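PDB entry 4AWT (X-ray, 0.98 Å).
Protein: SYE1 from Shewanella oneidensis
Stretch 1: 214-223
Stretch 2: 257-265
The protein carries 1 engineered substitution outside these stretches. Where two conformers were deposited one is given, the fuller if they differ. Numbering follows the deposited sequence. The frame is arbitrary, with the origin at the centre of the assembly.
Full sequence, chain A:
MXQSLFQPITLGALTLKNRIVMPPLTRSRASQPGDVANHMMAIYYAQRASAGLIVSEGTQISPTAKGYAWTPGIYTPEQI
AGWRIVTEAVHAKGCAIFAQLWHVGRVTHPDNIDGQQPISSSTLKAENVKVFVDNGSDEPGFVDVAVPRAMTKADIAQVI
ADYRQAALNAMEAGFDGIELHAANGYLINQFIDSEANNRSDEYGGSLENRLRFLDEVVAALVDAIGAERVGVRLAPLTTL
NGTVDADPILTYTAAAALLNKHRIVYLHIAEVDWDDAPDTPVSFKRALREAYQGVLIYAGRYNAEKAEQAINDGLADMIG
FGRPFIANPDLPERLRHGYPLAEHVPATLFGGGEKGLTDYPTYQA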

# COMPACT_ATOMS: atom_id res chain seq x y z
N LEU A 214 -5.24 7.14 12.87
CA LEU A 214 -5.93 6.46 11.78
C LEU A 214 -7.31 7.05 11.56
O LEU A 214 -7.72 7.35 10.43
CB LEU A 214 -6.03 4.97 12.10
CG LEU A 214 -6.84 4.15 11.11
CD1 LEU A 214 -6.19 4.06 9.73
CD2 LEU A 214 -7.06 2.74 11.65
N ASP A 215 -8.10 7.18 12.65
CA ASP A 215 -9.43 7.70 12.56
C ASP A 215 -9.47 9.06 11.89
O ASP A 215 -10.28 9.34 11.02
CB ASP A 215 -10.04 7.75 13.97
CG ASP A 215 -11.49 8.11 13.97
OD1 ASP A 215 -12.26 7.56 13.21
OD2 ASP A 215 -11.89 8.77 14.92
N GLU A 216 -8.58 9.96 12.36
CA GLU A 216 -8.58 11.31 11.89
C GLU A 216 -8.11 11.44 10.45
O GLU A 216 -8.63 12.25 9.66
CB GLU A 216 -7.73 12.18 12.82
CG GLU A 216 -8.39 12.32 14.19
CD GLU A 216 -7.59 13.11 15.21
OE1 GLU A 216 -6.45 13.50 14.88
OE2 GLU A 216 -8.06 13.30 16.33
N VAL A 217 -7.10 10.64 10.07
CA VAL A 217 -6.66 10.62 8.68
C VAL A 217 -7.78 10.12 7.78
O VAL A 217 -8.07 10.73 6.75
CB VAL A 217 -5.37 9.81 8.52
CG1 VAL A 217 -5.04 9.63 7.03
CG2 VAL A 217 -4.19 10.44 9.23
N VAL A 218 -8.41 8.99 8.15
CA VAL A 218 -9.51 8.46 7.34
C VAL A 218 -10.63 9.46 7.24
O VAL A 218 -11.21 9.64 6.17
CB VAL A 218 -9.94 7.09 7.85
CG1 VAL A 218 -11.21 6.62 7.16
CG2 VAL A 218 -8.81 6.09 7.65
N ALA A 219 -10.97 10.12 8.35
CA ALA A 219 -12.05 11.11 8.27
C ALA A 219 -11.75 12.17 7.25
O ALA A 219 -12.63 12.58 6.49
CB ALA A 219 -12.27 11.76 9.64
N ALA A 220 -10.50 12.65 7.21
CA ALA A 220 -10.13 13.68 6.27
C ALA A 220 -10.17 13.18 4.83
O ALA A 220 -10.61 13.88 3.92
CB ALA A 220 -8.76 14.21 6.60
N LEU A 221 -9.70 11.94 4.61
CA LEU A 221 -9.74 11.36 3.26
C LEU A 221 -11.14 11.22 2.76
O LEU A 221 -11.45 11.55 1.60
CB LEU A 221 -9.01 10.01 3.29
CG LEU A 221 -7.53 10.06 3.57
CD1 LEU A 221 -7.01 8.67 3.89
CD2 LEU A 221 -6.75 10.65 2.41
N VAL A 222 -12.04 10.70 3.63
CA VAL A 222 -13.43 10.56 3.25
C VAL A 222 -14.05 11.89 2.98
O VAL A 222 -14.83 12.06 2.02
CB VAL A 222 -14.16 9.78 4.36
CG1 VAL A 222 -15.67 9.88 4.17
CG2 VAL A 222 -13.70 8.34 4.41
N ASP A 223 -13.76 12.88 3.84
CA ASP A 223 -14.33 14.22 3.58
C ASP A 223 -13.87 14.77 2.26
O ASP A 223 -14.63 15.44 1.57
CB ASP A 223 -13.90 15.14 4.72
CG ASP A 223 -14.58 16.45 4.79
OD1 ASP A 223 -15.83 16.41 4.89
OD2 ASP A 223 -13.92 17.51 4.80
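Stretch 2 257-265: ALLNKHRIV

Stretch 2 opens as the last part of a helix, with residues 257-261 in helical conformation, and then passes into loop. Arg263 is the first residue to leave helical phi/psi: its phi/psi of 63/33° and the two backbone bonds that lead back into the final turn identify a Schellman motif. One bond of this region runs from Arg263 N to Asn260 O at 2.9 Å, and the same carbonyl also accepts from the side chain, Arg263 NH1 to Asn260 O at 2.8 Å. Ile264, with phi -59° and psi 149°, is extended.

The helix of stretch 2 runs in nearly the same direction as helix 214-223. Their N-to-C directions differ by 23°, the signed crossing angle is -23°, and the axes approach to 10.6 Å. The register follows from the nearest CA pairs: Asp215 CA to Leu258 CA is 7.3 Å and Ala219 CA to His262 CA is 7.2 Å, so a four-residue step on one side matches a four-residue step on the other, as expected of helices running almost side by side. The two stretches together bury 389 Å².

The polar contact across the pair is a hydrogen bond from His262 NE2 to Asp215 OD1, 2.6 Å long with an N-H...acceptor angle of 164°, hence short and close to linear. The acceptor lies at the edge of the imidazole, near its plane, which is where the ring nitrogen can direct its hydrogen. Asp215 CB points sideways, and the t rotamer (chi1 -172°) brings the carboxylate nearer to stretch 2.

The ring also makes a CH-pi contact. Val218 CG1 stands 3.9 Å from the ring centroid of His262 and 20° off the normal, over one face, with 3.7 Å between Val218 CG1 and His262 CG. Ala219 CB approaches obliquely, 3.9 Å from His262 CE1. With 90 Å² covered by stretch 1, His262 contributes the largest area of any residue in the contact.

Apolar packing accounts for much of the rest. Val218, whose CB points toward stretch 2, places CG2 3.8 Å from Leu259 CD2 and CG1 3.8 Å from Ile264 CG2. One turn earlier, Leu214 CD2 lies 4.3 Å from both Leu258 CD2 and Leu259 CD2. One turn later Val222, whose CB also points toward stretch 2, meets backbone: Val222 CG2 is 4.3 Å from His262 O.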

# COMPACT_ATOMS: atom_id res chain seq x y z
N ALA A 257 -13.55 -2.43 12.78
CA ALA A 257 -14.84 -1.87 13.09
C ALA A 257 -14.86 -0.34 12.98
O ALA A 257 -15.86 0.23 12.52
CB ALA A 257 -15.24 -2.27 14.52
N LEU A 258 -13.77 0.31 13.34
CA LEU A 258 -13.64 1.75 13.16
C LEU A 258 -13.76 2.12 11.70
O LEU A 258 -14.46 3.07 11.29
CB LEU A 258 -12.30 2.15 13.76
CG LEU A 258 -11.84 3.60 13.77
CD1 LEU A 258 -10.84 3.86 14.88
CD2 LEU A 258 -11.14 3.96 12.47
N LEU A 259 -13.04 1.38 10.86
CA LEU A 259 -13.06 1.66 9.44
C LEU A 259 -14.42 1.36 8.82
O LEU A 259 -14.87 2.04 7.91
CB LEU A 259 -11.92 0.89 8.78
CG LEU A 259 -10.52 1.35 9.23
CD1 LEU A 259 -9.48 0.41 8.62
CD2 LEU A 259 -10.25 2.79 8.82
N ASN A 260 -15.09 0.33 9.36
CA ASN A 260 -16.45 0.03 8.95
C ASN A 260 -17.36 1.24 9.20
O ASN A 260 -18.23 1.54 8.38
CB ASN A 260 -16.94 -1.19 9.69
CG ASN A 260 -18.20 -1.73 9.08
OD1 ASN A 260 -18.15 -2.21 7.93
ND2 ASN A 260 -19.32 -1.64 9.76
N LYS A 261 -17.19 1.89 10.34
CA LYS A 261 -17.99 3.08 10.71
C LYS A 261 -17.84 4.19 9.67
O LYS A 261 -18.77 4.92 9.35
CB LYS A 261 -17.59 3.65 12.05
CG LYS A 261 -18.04 2.93 13.28
CD LYS A 261 -17.97 3.66 14.61
CE LYS A 261 -19.08 3.16 15.52
NZ LYS A 261 -19.04 3.79 16.89
N HIS A 262 -16.62 4.34 9.16
CA HIS A 262 -16.34 5.30 8.10
C HIS A 262 -16.83 4.86 6.74
O HIS A 262 -16.78 5.67 5.79
CB HIS A 262 -14.84 5.58 8.01
CG HIS A 262 -14.31 6.43 9.11
ND1 HIS A 262 -14.52 7.79 9.15
CD2 HIS A 262 -13.56 6.12 10.15
CE1 HIS A 262 -13.92 8.25 10.20
NE2 HIS A 262 -13.30 7.28 10.85
N ARG A 263 -17.27 3.61 6.60
CA ARG A 263 -17.82 3.11 5.36
C ARG A 263 -16.77 3.13 4.24
O ARG A 263 -17.11 3.28 3.05
CB ARG A 263 -19.13 3.79 4.93
CG ARG A 263 -20.23 3.58 5.98
CD ARG A 263 -20.68 2.13 6.05
NE ARG A 263 -21.91 1.94 6.83
CZ ARG A 263 -22.05 1.61 8.09
NH1 ARG A 263 -21.02 1.41 8.87
NH2 ARG A 263 -23.25 1.46 8.66
N ILE A 264 -15.52 2.91 4.57
CA ILE A 264 -14.49 2.84 3.55
C ILE A 264 -14.86 1.70 2.56
O ILE A 264 -15.47 0.71 2.94
CB ILE A 264 -13.09 2.66 4.10
CG1 ILE A 264 -12.85 1.34 4.79
CG2 ILE A 264 -12.71 3.86 5.00
CD1 ILE A 264 -11.42 1.04 5.11
N VAL A 265 -14.47 1.87 1.31
CA VAL A 265 -14.92 0.97 0.26
C VAL A 265 -14.25 -0.39 0.31
O VAL A 265 -14.86 -1.40 -0.07
CB VAL A 265 -14.79 1.64 -1.12
CG1 VAL A 265 -13.37 1.65 -1.66
CG2 VAL A 265 -15.72 1.02 -2.11